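Local atomic coordinates of AgaA (PDB entry 6HLX), a protein that binds the opine agropinic acid as the periplasmic solute-binding protein of an ABC transporter, delivering it for import into the bacterium. Residues A[69-74]-A[138-143]. Sequence-based numbering, arbitrary orientation.
Sequences AKFHDG and IVPAAW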
loop_
_atom_site.group_PDB
_atom_site.type_symbol
_atom_site.label_atom_id
_atom_site.label_comp_id
_atom_site.label_asym_id
_atom_site.label_seq_id
_atom_site.Cartn_x
_atom_site.Cartn_y
_atom_site.Cartn_z
ATOM N N ALA A 69 27.068 -6.357 3.943
ATOM C CA ALA A 69 25.885 -7.212 4.023
ATOM C C ALA A 69 25.949 -8.299 2.970
ATOM O O ALA A 69 26.613 -8.134 1.947
ATOM C CB ALA A 69 24.618 -6.355 3.802
ATOM N N LYS A 70 25.254 -9.427 3.225
ATOM C CA LYS A 70 25.208 -10.523 2.272
ATOM C C LYS A 70 23.783 -10.860 1.856
ATOM O O LYS A 70 22.831 -10.649 2.619
ATOM C CB LYS A 70 25.850 -11.786 2.885
ATOM C CG LYS A 70 27.380 -11.697 2.946
ATOM C CD LYS A 70 27.967 -13.051 3.311
ATOM C CE LYS A 70 29.469 -13.100 3.136
ATOM N NZ LYS A 70 30.172 -12.377 4.223
ATOM N N PHE A 71 23.648 -11.422 0.652
ATOM C CA PHE A 71 22.407 -11.991 0.170
ATOM C C PHE A 71 22.316 -13.413 0.721
ATOM O O PHE A 71 23.336 -13.979 1.161
ATOM C CB PHE A 71 22.367 -12.024 -1.354
ATOM C CG PHE A 71 22.228 -10.659 -1.976
ATOM C CD1 PHE A 71 21.044 -9.931 -1.841
ATOM C CD2 PHE A 71 23.246 -10.131 -2.757
ATOM C CE1 PHE A 71 20.894 -8.676 -2.457
ATOM C CE2 PHE A 71 23.101 -8.883 -3.376
ATOM C CZ PHE A 71 21.927 -8.157 -3.222
ATOM N N HIS A 72 21.107 -14.007 0.652
ATOM C CA HIS A 72 20.858 -15.357 1.172
ATOM C C HIS A 72 21.710 -16.449 0.511
ATOM O O HIS A 72 21.945 -17.497 1.117
ATOM C CB HIS A 72 19.361 -15.684 1.089
ATOM C CG HIS A 72 18.534 -14.693 1.861
ATOM N ND1 HIS A 72 17.261 -14.323 1.448
ATOM C CD2 HIS A 72 18.852 -13.988 2.976
ATOM C CE1 HIS A 72 16.845 -13.436 2.333
ATOM N NE2 HIS A 72 17.757 -13.223 3.286
ATOM N N ASP A 73 22.188 -16.193 -0.713
ATOM C CA ASP A 73 23.034 -17.143 -1.438
ATOM C C ASP A 73 24.537 -17.010 -1.067
ATOM O O ASP A 73 25.382 -17.666 -1.684
ATOM C CB ASP A 73 22.805 -16.997 -2.950
ATOM C CG ASP A 73 23.246 -15.671 -3.547
ATOM O OD1 ASP A 73 23.731 -14.798 -2.781
ATOM O OD2 ASP A 73 23.086 -15.495 -4.769
ATOM N N GLY A 74 24.840 -16.178 -0.063
ATOM C CA GLY A 74 26.194 -15.946 0.437
ATOM C C GLY A 74 26.999 -14.883 -0.293
ATOM O O GLY A 74 28.105 -14.549 0.155
ATOM N N ILE A 138 16.301 -4.509 -2.698
ATOM C CA ILE A 138 17.441 -4.856 -3.554
ATOM C C ILE A 138 17.627 -6.351 -3.676
ATOM O O ILE A 138 17.657 -7.054 -2.667
ATOM C CB ILE A 138 18.763 -4.187 -3.032
ATOM C CG1 ILE A 138 18.617 -2.651 -2.765
ATOM C CG2 ILE A 138 19.968 -4.477 -3.965
ATOM C CD1 ILE A 138 18.067 -1.846 -3.987
ATOM N N VAL A 139 17.815 -6.820 -4.907
ATOM C CA VAL A 139 18.082 -8.235 -5.183
ATOM C C VAL A 139 19.421 -8.331 -5.947
ATOM O O VAL A 139 19.921 -7.303 -6.427
ATOM C CB VAL A 139 16.904 -8.953 -5.910
ATOM C CG1 VAL A 139 15.640 -8.912 -5.057
ATOM C CG2 VAL A 139 16.659 -8.361 -7.288
ATOM N N PRO A 140 20.032 -9.532 -6.063
ATOM C CA PRO A 140 21.329 -9.613 -6.742
ATOM C C PRO A 140 21.216 -9.437 -8.252
ATOM O O PRO A 140 20.323 -10.010 -8.881
ATOM C CB PRO A 140 21.846 -11.021 -6.372
ATOM C CG PRO A 140 20.952 -11.504 -5.261
ATOM C CD PRO A 140 19.629 -10.847 -5.518
ATOM N N ALA A 141 22.167 -8.675 -8.836
ATOM C CA ALA A 141 22.241 -8.476 -10.286
ATOM C C ALA A 141 22.399 -9.826 -11.027
ATOM O O ALA A 141 21.735 -10.049 -12.046
ATOM C CB ALA A 141 23.408 -7.557 -10.627
ATOM N N ALA A 142 23.255 -10.729 -10.504
ATOM C CA ALA A 142 23.510 -12.047 -11.126
ATOM C C ALA A 142 22.255 -12.920 -11.032
ATOM O O ALA A 142 21.996 -13.731 -11.930
ATOM C CB ALA A 142 24.674 -12.739 -10.434
ATOM N N TRP A 143 21.466 -12.748 -9.937
ATOM C CA TRP A 143 20.226 -13.510 -9.760
ATOM C C TRP A 143 19.207 -13.038 -10.795
ATOM O O TRP A 143 18.547 -13.881 -11.401
ATOM C CB TRP A 143 19.670 -13.362 -8.332
ATOM C CG TRP A 143 18.447 -14.195 -8.074
ATOM C CD1 TRP A 143 18.402 -15.466 -7.577
ATOM C CD2 TRP A 143 17.092 -13.806 -8.312
ATOM N NE1 TRP A 143 17.089 -15.876 -7.444
ATOM C CE2 TRP A 143 16.266 -14.875 -7.896
ATOM C CE3 TRP A 143 16.484 -12.630 -8.799
ATOM C CZ2 TRP A 143 14.873 -14.842 -8.038
ATOM C CZ3 TRP A 143 15.102 -12.600 -8.947
ATOM C CH2 TRP A 143 14.311 -13.697 -8.561
#
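P140 sets its CG over one face of the F71 ring, and these two residues bury the most surface in the contact between segments 69-74 and 138-143. The evidence for a CH-pi contact is direct: P140 CG stands 3.6 Å from the centroid of the F71 ring, only 10° off the ring normal. Its nearest ring atom is F71 CG, 3.6 Å away. The two side chains run past one another in opposite directions, which carries the far end of the phenyl ring along the proline toward the peptide before it: F71 CZ lies 3.7 Å from P140 N. The first torsion of F71 explains the reach, with CG anti to its carbonyl carbon (chi1 -71°) and the ring projected across to the other segment. At the ring edge, I138 O lies near the ring plane, 3.6 Å from F71 CE1, where the carbonyl oxygen probably meets the partly positive ring edge favourably. I138 adds an apolar touch through CG2, 4.2 Å from F71 CZ.

F71 begins a type I beta turn closed by G74 N to F71 O at 2.9 Å, and G74 has the positive phi (86°) that glycine readily adopts. P140 is the N-cap residue of helix 141-146, so the phenyl ring packs against the start of that helix. The contact lies away from the agropinic acid pocket and the zinc sites. It joins the loop between strand 61-66 and helix 79-90 to the entry of helix 141-146; helix 79-90 touches both segments, D81 against F71 and V82 against I138, while L49 of strand 45-55 packs on A69 and I138.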